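Local coordinates for protein sucrose 6(F)-phosphate phosphorylase (Thermoanaerobacterium thermosaccharolyticum DSM 571, PDB 6S9V) that belongs to the alpha-amylase family of enzymes and carries its TIM-barrel catalytic domain, at residues E248-Y261 with E265-F277. Sequence-based numbering, arbitrary orientation.
Sequences ELLLEVHSQFEVQY and ERGFLIYDFILPF
Gln-260 reaches from helix 257-265 to the strand and loop at 270-273. Its CB packs on Ile-270 CD1 at 3.9 Å. CG stands anti to the carbonyl carbon (chi1 -72°), and a bend at chi2 turns the amide toward the following loop. Gln-260 CD comes 4.1 Å from Ile-270 CD1 and 4.0 Å from Tyr-271 O. OE1 meets Ile-270 CB and CG2 and accepts from a water at 2.7 Å. That water also accepts hydrogen bonds from Val-253 N and Tyr-271 N and donates to Leu-251 O, so it bridges the parting backbones. Gln-260 NE2 makes a weak, bent bond to Tyr-271 O (2.8 Å). It also donates to a second water, shared with Phe-273 N. These bonds hold the buried amide in place.

The Phe-273 ring lies face to face with His-254, centroids 3.9 Å apart and planes at 29°. Tyr-271 CB covers its opposite face. His-254 ND1 is hydrogen-bonded to Asp-317 OD2. Leu-250 CG sits over one face of the Tyr-271 ring, a CH-pi contact. Nearer the strand starts, Leu-251 N donates almost straight to Leu-269 O (3.0 Å, 169°), and a third water links Leu-249 O to Leu-269 N.

Strand 248-251, helix 257-265 and strand 269-271 form one beta-alpha-beta unit of the TIM barrel. Strand 207-210 pairs with 248-251, strand 302-304 follows 269-271, and helix 230-244 packs on Leu-251 and Phe-268.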
ATOM      1  N   GLU A 248       3.291  14.608   4.954  1.00 22.67           N
ATOM      2  CA  GLU A 248       3.497  14.292   3.545  1.00 23.93           C
ATOM      3  C   GLU A 248       2.462  13.251   3.118  1.00 22.56           C
ATOM      4  O   GLU A 248       2.101  12.378   3.909  1.00 21.72           O
ATOM      5  CB  GLU A 248       4.901  13.741   3.296  1.00 27.57           C
ATOM      6  CG  GLU A 248       6.049  14.694   3.618  1.00 35.29           C
ATOM      7  CD  GLU A 248       6.471  15.560   2.435  1.00 42.22           C
ATOM      8  OE1 GLU A 248       5.862  15.448   1.346  1.00 42.03           O
ATOM      9  OE2 GLU A 248       7.424  16.354   2.605  1.00 46.36           O
ATOM     10  N   LEU A 249       1.980  13.357   1.881  1.00 21.53           N
ATOM     11  CA  LEU A 249       0.967  12.445   1.358  1.00 20.58           C
ATOM     12  C   LEU A 249       1.618  11.366   0.501  1.00 20.32           C
ATOM     13  O   LEU A 249       2.515  11.647  -0.297  1.00 21.50           O
ATOM     14  CB  LEU A 249      -0.082  13.188   0.524  1.00 22.89           C
ATOM     15  CG  LEU A 249      -0.906  14.257   1.252  1.00 26.99           C
ATOM     16  CD1 LEU A 249      -1.951  14.858   0.321  1.00 30.42           C
ATOM     17  CD2 LEU A 249      -1.566  13.712   2.503  1.00 27.48           C
ATOM     18  N   LEU A 250       1.154  10.128   0.676  1.00 20.12           N
ATOM     19  CA  LEU A 250       1.554   8.984  -0.140  1.00 18.43           C
ATOM     20  C   LEU A 250       0.300   8.493  -0.854  1.00 19.51           C
ATOM     21  O   LEU A 250      -0.650   8.041  -0.207  1.00 19.84           O
ATOM     22  CB  LEU A 250       2.170   7.887   0.731  1.00 17.04           C
ATOM     23  CG  LEU A 250       2.512   6.540   0.107  1.00 19.10           C
ATOM     24  CD1 LEU A 250       3.355   6.670  -1.146  1.00 21.30           C
ATOM     25  CD2 LEU A 250       3.221   5.688   1.160  1.00 19.86           C
ATOM     26  N   LEU A 251       0.269   8.637  -2.175  1.00 20.66           N
ATOM     27  CA  LEU A 251      -0.911   8.292  -2.957  1.00 21.05           C
ATOM     28  C   LEU A 251      -0.869   6.827  -3.362  1.00 20.69           C
ATOM     29  O   LEU A 251       0.149   6.344  -3.859  1.00 20.98           O
ATOM     30  CB  LEU A 251      -1.024   9.167  -4.203  1.00 21.28           C
ATOM     31  CG  LEU A 251      -1.295  10.654  -3.983  1.00 27.02           C
ATOM     32  CD1 LEU A 251      -0.307  11.328  -3.063  1.00 33.11           C
ATOM     33  CD2 LEU A 251      -1.336  11.350  -5.354  1.00 28.96           C
ATOM     34  N   GLU A 252      -1.986   6.130  -3.158  1.00 19.24           N
ATOM     35  CA  GLU A 252      -2.143   4.748  -3.598  1.00 19.07           C
ATOM     36  C   GLU A 252      -2.997   4.733  -4.857  1.00 18.96           C
ATOM     37  O   GLU A 252      -4.206   4.963  -4.790  1.00 19.76           O
ATOM     38  CB  GLU A 252      -2.792   3.889  -2.520  1.00 21.49           C
ATOM     39  CG  GLU A 252      -3.100   2.466  -2.994  1.00 24.40           C
ATOM     40  CD  GLU A 252      -4.592   2.191  -3.163  1.00 28.98           C
ATOM     41  OE1 GLU A 252      -5.390   2.624  -2.314  1.00 28.16           O
ATOM     42  OE2 GLU A 252      -4.970   1.556  -4.172  1.00 32.80           O
ATOM     43  N   VAL A 253      -2.370   4.447  -5.995  1.00 19.64           N
ATOM     44  CA  VAL A 253      -3.047   4.439  -7.286  1.00 20.45           C
ATOM     45  C   VAL A 253      -2.580   3.193  -8.029  1.00 20.11           C
ATOM     46  O   VAL A 253      -1.396   3.076  -8.363  1.00 21.02           O
ATOM     47  CB  VAL A 253      -2.751   5.701  -8.113  1.00 21.90           C
ATOM     48  CG1 VAL A 253      -3.415   5.644  -9.497  1.00 22.19           C
ATOM     49  CG2 VAL A 253      -3.212   6.942  -7.364  1.00 22.64           C
ATOM     50  N   HIS A 254      -3.499   2.264  -8.269  1.00 20.16           N
ATOM     51  CA  HIS A 254      -3.261   1.137  -9.164  1.00 20.72           C
ATOM     52  C   HIS A 254      -3.742   1.560 -10.548  1.00 20.60           C
ATOM     53  O   HIS A 254      -4.948   1.658 -10.790  1.00 22.23           O
ATOM     54  CB  HIS A 254      -3.989  -0.107  -8.672  1.00 21.13           C
ATOM     55  CG  HIS A 254      -3.413  -0.673  -7.414  1.00 19.28           C
ATOM     56  ND1 HIS A 254      -2.164  -1.252  -7.367  1.00 18.44           N
ATOM     57  CD2 HIS A 254      -3.897  -0.717  -6.151  1.00 18.66           C
ATOM     58  CE1 HIS A 254      -1.918  -1.661  -6.135  1.00 18.69           C
ATOM     59  NE2 HIS A 254      -2.956  -1.351  -5.379  1.00 18.25           N
ATOM     60  N   SER A 255      -2.805   1.817 -11.454  1.00 20.41           N
ATOM     61  CA  SER A 255      -3.156   2.297 -12.783  0.54 21.83           C
ATOM     62  C   SER A 255      -2.013   1.978 -13.739  1.00 21.26           C
ATOM     63  O   SER A 255      -0.976   1.444 -13.344  1.00 20.48           O
ATOM     64  CB  SER A 255      -3.452   3.800 -12.769  0.54 23.19           C
ATOM     65  OG  SER A 255      -3.802   4.253 -14.065  0.54 25.46           O
ATOM     66  N   GLN A 256      -2.211   2.326 -15.007  1.00 23.10           N
ATOM     67  CA  GLN A 256      -1.134   2.226 -15.978  1.00 30.49           C
ATOM     68  C   GLN A 256       0.008   3.137 -15.549  1.00 24.23           C
ATOM     69  O   GLN A 256      -0.197   4.127 -14.844  1.00 22.02           O
ATOM     70  CB  GLN A 256      -1.626   2.610 -17.374  1.00 49.73           C
ATOM     71  CG  GLN A 256      -2.760   1.754 -17.901  1.00 72.50           C
ATOM     72  CD  GLN A 256      -3.200   2.167 -19.295  1.00 93.03           C
ATOM     73  OE1 GLN A 256      -2.895   3.270 -19.754  1.00100.40           O
ATOM     74  NE2 GLN A 256      -3.923   1.283 -19.977  1.00 99.74           N
ATOM     75  N   PHE A 257       1.229   2.787 -15.970  1.00 23.05           N
ATOM     76  CA  PHE A 257       2.410   3.435 -15.412  1.00 23.01           C
ATOM     77  C   PHE A 257       2.449   4.925 -15.743  1.00 22.86           C
ATOM     78  O   PHE A 257       3.021   5.711 -14.981  1.00 21.66           O
ATOM     79  CB  PHE A 257       3.682   2.726 -15.896  1.00 24.30           C
ATOM     80  CG  PHE A 257       4.084   3.074 -17.295  1.00 26.73           C
ATOM     81  CD1 PHE A 257       4.880   4.178 -17.549  1.00 29.65           C
ATOM     82  CD2 PHE A 257       3.684   2.285 -18.361  1.00 26.12           C
ATOM     83  CE1 PHE A 257       5.248   4.496 -18.840  1.00 29.98           C
ATOM     84  CE2 PHE A 257       4.057   2.598 -19.653  1.00 27.82           C
ATOM     85  CZ  PHE A 257       4.839   3.703 -19.892  1.00 28.94           C
ATOM     86  N   GLU A 258       1.836   5.338 -16.857  1.00 23.25           N
ATOM     87  CA  GLU A 258       1.847   6.755 -17.221  1.00 24.69           C
ATOM     88  C   GLU A 258       1.164   7.617 -16.162  1.00 22.81           C
ATOM     89  O   GLU A 258       1.562   8.767 -15.943  1.00 23.11           O
ATOM     90  CB  GLU A 258       1.161   6.953 -18.580  1.00 28.99           C
ATOM     91  CG  GLU A 258       1.886   6.307 -19.768  1.00 35.39           C
ATOM     92  CD  GLU A 258       1.405   4.883 -20.099  1.00 40.89           C
ATOM     93  OE1 GLU A 258       0.777   4.207 -19.242  1.00 38.03           O
ATOM     94  OE2 GLU A 258       1.655   4.444 -21.244  1.00 45.10           O
ATOM     95  N   VAL A 259       0.126   7.091 -15.510  1.00 20.96           N
ATOM     96  CA  VAL A 259      -0.561   7.840 -14.461  1.00 20.76           C
ATOM     97  C   VAL A 259       0.339   7.999 -13.244  1.00 18.95           C
ATOM     98  O   VAL A 259       0.507   9.102 -12.709  1.00 20.16           O
ATOM     99  CB  VAL A 259      -1.883   7.142 -14.094  1.00 23.18           C
ATOM    100  CG1 VAL A 259      -2.452   7.713 -12.802  1.00 22.03           C
ATOM    101  CG2 VAL A 259      -2.872   7.255 -15.247  1.00 27.83           C
ATOM    102  N   GLN A 260       0.932   6.897 -12.795  1.00 18.33           N
ATOM    103  CA  GLN A 260       1.874   6.932 -11.679  1.00 18.42           C
ATOM    104  C   GLN A 260       3.049   7.858 -11.972  1.00 19.36           C
ATOM    105  O   GLN A 260       3.444   8.672 -11.129  1.00 21.01           O
ATOM    106  CB  GLN A 260       2.371   5.516 -11.399  1.00 18.20           C
ATOM    107  CG  GLN A 260       1.323   4.624 -10.768  1.00 21.10           C
ATOM    108  CD  GLN A 260       1.389   4.682  -9.261  1.00 22.38           C
ATOM    109  OE1 GLN A 260       0.848   5.594  -8.643  1.00 22.02           O
ATOM    110  NE2 GLN A 260       2.086   3.725  -8.661  1.00 24.08           N
ATOM    111  N   TYR A 261       3.631   7.743 -13.165  1.00 19.05           N
ATOM    112  CA  TYR A 261       4.798   8.559 -13.483  1.00 21.74           C
ATOM    113  C   TYR A 261       4.452  10.044 -13.516  1.00 21.42           C
ATOM    114  O   TYR A 261       5.250  10.886 -13.085  1.00 20.59           O
ATOM    115  CB  TYR A 261       5.401   8.120 -14.808  1.00 23.99           C
ATOM    116  CG  TYR A 261       6.247   6.859 -14.734  1.00 25.44           C
ATOM    117  CD1 TYR A 261       6.008   5.870 -13.778  1.00 25.08           C
ATOM    118  CD2 TYR A 261       7.279   6.660 -15.635  1.00 26.41           C
ATOM    119  CE1 TYR A 261       6.794   4.709 -13.733  1.00 24.34           C
ATOM    120  CE2 TYR A 261       8.053   5.516 -15.603  1.00 25.71           C
ATOM    121  CZ  TYR A 261       7.815   4.547 -14.657  1.00 25.84           C
ATOM    122  OH  TYR A 261       8.625   3.426 -14.658  1.00 28.19           O
ATOM    123  N   GLU A 265       6.091  12.936 -11.447  1.00 20.54           N
ATOM    124  CA  GLU A 265       6.623  14.091 -12.170  1.00 22.96           C
ATOM    125  C   GLU A 265       6.052  15.395 -11.624  1.00 23.13           C
ATOM    126  O   GLU A 265       6.720  16.439 -11.659  1.00 22.63           O
ATOM    127  CB  GLU A 265       6.327  13.931 -13.667  1.00 26.59           C
ATOM    128  CG  GLU A 265       7.043  14.922 -14.582  1.00 34.32           C
ATOM    129  CD  GLU A 265       6.323  16.257 -14.715  1.00 41.58           C
ATOM    130  OE1 GLU A 265       5.074  16.279 -14.643  1.00 44.62           O
ATOM    131  OE2 GLU A 265       7.009  17.287 -14.902  1.00 41.76           O
ATOM    132  N   ARG A 266       4.820  15.363 -11.129  1.00 23.36           N
ATOM    133  CA  ARG A 266       4.178  16.533 -10.553  1.00 24.38           C
ATOM    134  C   ARG A 266       4.446  16.696  -9.065  1.00 23.21           C
ATOM    135  O   ARG A 266       3.893  17.618  -8.452  1.00 24.41           O
ATOM    136  CB  ARG A 266       2.673  16.475 -10.823  1.00 26.50           C
ATOM    137  CG  ARG A 266       2.357  16.696 -12.293  1.00 32.41           C
ATOM    138  CD  ARG A 266       0.874  16.760 -12.575  1.00 37.26           C
ATOM    139  NE  ARG A 266       0.631  17.183 -13.953  1.00 38.55           N
ATOM    140  CZ  ARG A 266      -0.549  17.582 -14.418  1.00 39.93           C
ATOM    141  NH1 ARG A 266      -1.602  17.620 -13.615  1.00 40.28           N
ATOM    142  NH2 ARG A 266      -0.670  17.964 -15.682  1.00 41.48           N
ATOM    143  N   GLY A 267       5.322  15.875  -8.488  1.00 21.79           N
ATOM    144  CA  GLY A 267       5.751  16.063  -7.116  1.00 21.51           C
ATOM    145  C   GLY A 267       4.984  15.305  -6.059  1.00 21.76           C
ATOM    146  O   GLY A 267       5.063  15.677  -4.880  1.00 22.07           O
ATOM    147  N   PHE A 268       4.233  14.271  -6.435  1.00 20.24           N
ATOM    148  CA  PHE A 268       3.508  13.434  -5.488  1.00 20.57           C
ATOM    149  C   PHE A 268       4.265  12.138  -5.218  1.00 20.27           C
ATOM    150  O   PHE A 268       4.805  11.517  -6.140  1.00 20.69           O
ATOM    151  CB  PHE A 268       2.100  13.103  -6.005  1.00 21.87           C
ATOM    152  CG  PHE A 268       1.203  14.305  -6.123  1.00 21.17           C
ATOM    153  CD1 PHE A 268       0.501  14.776  -5.025  1.00 21.61           C
ATOM    154  CD2 PHE A 268       1.057  14.954  -7.333  1.00 21.12           C
ATOM    155  CE1 PHE A 268      -0.322  15.883  -5.134  1.00 23.30           C
ATOM    156  CE2 PHE A 268       0.235  16.061  -7.447  1.00 24.10           C
ATOM    157  CZ  PHE A 268      -0.452  16.524  -6.343  1.00 25.57           C
ATOM    158  N   LEU A 269       4.300  11.735  -3.951  1.00 20.28           N
ATOM    159  CA  LEU A 269       4.832  10.426  -3.589  1.00 20.87           C
ATOM    160  C   LEU A 269       3.872   9.317  -4.009  1.00 19.48           C
ATOM    161  O   LEU A 269       2.657   9.431  -3.841  1.00 18.86           O
ATOM    162  CB  LEU A 269       5.082  10.344  -2.082  1.00 23.40           C
ATOM    163  CG  LEU A 269       6.153  11.287  -1.522  1.00 25.12           C
ATOM    164  CD1 LEU A 269       6.075  11.387  -0.010  1.00 24.04           C
ATOM    165  CD2 LEU A 269       7.524  10.779  -1.938  1.00 27.07           C
ATOM    166  N   ILE A 270       4.436   8.240  -4.556  1.00 19.29           N
ATOM    167  CA  ILE A 270       3.665   7.100  -5.032  1.00 18.70           C
ATOM    168  C   ILE A 270       4.273   5.808  -4.504  1.00 18.01           C
ATOM    169  O   ILE A 270       5.399   5.768  -4.007  1.00 17.70           O
ATOM    170  CB  ILE A 270       3.589   7.037  -6.574  1.00 19.57           C
ATOM    171  CG1 ILE A 270       4.993   6.876  -7.170  1.00 18.88           C
ATOM    172  CG2 ILE A 270       2.896   8.282  -7.127  1.00 22.19           C
ATOM    173  CD1 ILE A 270       5.002   6.542  -8.651  1.00 19.35           C
ATOM    174  N   TYR A 271       3.506   4.730  -4.664  1.00 17.82           N
ATOM    175  CA  TYR A 271       3.991   3.387  -4.408  1.00 18.42           C
ATOM    176  C   TYR A 271       4.570   2.789  -5.682  1.00 18.89           C
ATOM    177  O   TYR A 271       4.025   2.971  -6.774  1.00 19.82           O
ATOM    178  CB  TYR A 271       2.870   2.474  -3.923  1.00 18.85           C
ATOM    179  CG  TYR A 271       2.462   2.664  -2.490  1.00 19.58           C
ATOM    180  CD1 TYR A 271       3.249   2.167  -1.458  1.00 19.37           C
ATOM    181  CD2 TYR A 271       1.278   3.308  -2.168  1.00 20.99           C
ATOM    182  CE1 TYR A 271       2.870   2.321  -0.139  1.00 22.23           C
ATOM    183  CE2 TYR A 271       0.892   3.471  -0.855  1.00 22.79           C
ATOM    184  CZ  TYR A 271       1.691   2.971   0.156  1.00 24.23           C
ATOM    185  OH  TYR A 271       1.316   3.129   1.465  1.00 25.47           O
ATOM    186  N   ASP A 272       5.641   2.026  -5.532  1.00 17.47           N
ATOM    187  CA  ASP A 272       6.205   1.291  -6.658  1.00 17.74           C
ATOM    188  C   ASP A 272       5.411  -0.005  -6.808  1.00 17.86           C
ATOM    189  O   ASP A 272       5.708  -1.012  -6.172  1.00 18.43           O
ATOM    190  CB  ASP A 272       7.688   1.024  -6.442  1.00 19.64           C
ATOM    191  CG  ASP A 272       8.367   0.498  -7.696  1.00 20.01           C
ATOM    192  OD1 ASP A 272       7.667  -0.108  -8.531  1.00 20.71           O
ATOM    193  OD2 ASP A 272       9.590   0.709  -7.856  1.00 19.99           O
ATOM    194  N   PHE A 273       4.374   0.031  -7.643  1.00 19.04           N
ATOM    195  CA  PHE A 273       3.535  -1.142  -7.877  1.00 18.42           C
ATOM    196  C   PHE A 273       4.000  -1.987  -9.058  1.00 19.00           C
ATOM    197  O   PHE A 273       3.334  -2.974  -9.401  1.00 21.39           O
ATOM    198  CB  PHE A 273       2.081  -0.711  -8.078  1.00 16.74           C
ATOM    199  CG  PHE A 273       1.373  -0.301  -6.792  1.00 17.53           C
ATOM    200  CD1 PHE A 273       1.523  -1.035  -5.613  1.00 18.63           C
ATOM    201  CD2 PHE A 273       0.565   0.824  -6.770  1.00 18.11           C
ATOM    202  CE1 PHE A 273       0.866  -0.661  -4.449  1.00 18.97           C
ATOM    203  CE2 PHE A 273      -0.095   1.207  -5.609  1.00 18.89           C
ATOM    204  CZ  PHE A 273       0.054   0.470  -4.448  1.00 19.57           C
ATOM    205  N   ILE A 274       5.122  -1.637  -9.675  1.00 16.72           N
ATOM    206  CA  ILE A 274       5.687  -2.405 -10.784  1.00 18.46           C
ATOM    207  C   ILE A 274       6.774  -3.350 -10.281  1.00 18.93           C
ATOM    208  O   ILE A 274       6.929  -4.463 -10.811  1.00 18.36           O
ATOM    209  CB  ILE A 274       6.229  -1.456 -11.862  1.00 19.38           C
ATOM    210  CG1 ILE A 274       5.074  -0.727 -12.553  1.00 18.59           C
ATOM    211  CG2 ILE A 274       7.051  -2.205 -12.900  1.00 20.93           C
ATOM    212  CD1 ILE A 274       5.494   0.513 -13.307  1.00 18.11           C
ATOM    213  N   LEU A 275       7.533  -2.924  -9.273  1.00 19.71           N
ATOM    214  CA  LEU A 275       8.632  -3.747  -8.775  1.00 19.56           C
ATOM    215  C   LEU A 275       8.196  -5.106  -8.233  1.00 18.55           C
ATOM    216  O   LEU A 275       8.949  -6.077  -8.419  1.00 18.61           O
ATOM    217  CB  LEU A 275       9.391  -2.982  -7.688  1.00 20.29           C
ATOM    218  CG  LEU A 275      10.730  -3.563  -7.240  1.00 22.17           C
ATOM    219  CD1 LEU A 275      11.791  -3.458  -8.318  1.00 20.83           C
ATOM    220  CD2 LEU A 275      11.186  -2.877  -5.955  1.00 22.75           C
ATOM    221  N   PRO A 276       7.070  -5.248  -7.526  1.00 17.54           N
ATOM    222  CA  PRO A 276       6.750  -6.580  -6.957  1.00 17.42           C
ATOM    223  C   PRO A 276       6.686  -7.678  -8.012  1.00 18.66           C
ATOM    224  O   PRO A 276       7.326  -8.728  -7.856  1.00 20.04           O
ATOM    225  CB  PRO A 276       5.405  -6.345  -6.250  1.00 17.68           C
ATOM    226  CG  PRO A 276       5.411  -4.859  -5.925  1.00 18.90           C
ATOM    227  CD  PRO A 276       6.109  -4.218  -7.097  1.00 18.51           C
ATOM    228  N   PHE A 277       5.934  -7.459  -9.092  1.00 18.30           N
ATOM    229  CA  PHE A 277       5.897  -8.429 -10.183  1.00 19.54           C
ATOM    230  C   PHE A 277       7.246  -8.522 -10.886  1.00 19.81           C
ATOM    231  O   PHE A 277       7.693  -9.617 -11.245  1.00 19.59           O
ATOM    232  CB  PHE A 277       4.806  -8.044 -11.192  1.00 20.37           C
ATOM    233  CG  PHE A 277       4.662  -9.019 -12.338  1.00 22.85           C
ATOM    234  CD1 PHE A 277       5.540  -8.991 -13.419  1.00 23.00           C
ATOM    235  CD2 PHE A 277       3.644  -9.953 -12.338  1.00 24.59           C
ATOM    236  CE1 PHE A 277       5.406  -9.902 -14.470  1.00 23.57           C
ATOM    237  CE2 PHE A 277       3.502 -10.861 -13.377  1.00 23.50           C
ATOM    238  CZ  PHE A 277       4.372 -10.838 -14.444  1.00 22.36           C
TER
HETATM  239  O   HOH W   1       3.109  13.602  -2.114  1.00 25.12           O
HETATM  240  O   HOH W   2       0.652   4.789  -6.080  1.00 15.60           O
HETATM  241  O   HOH W   3       3.552   1.692 -10.138  1.00 20.34           O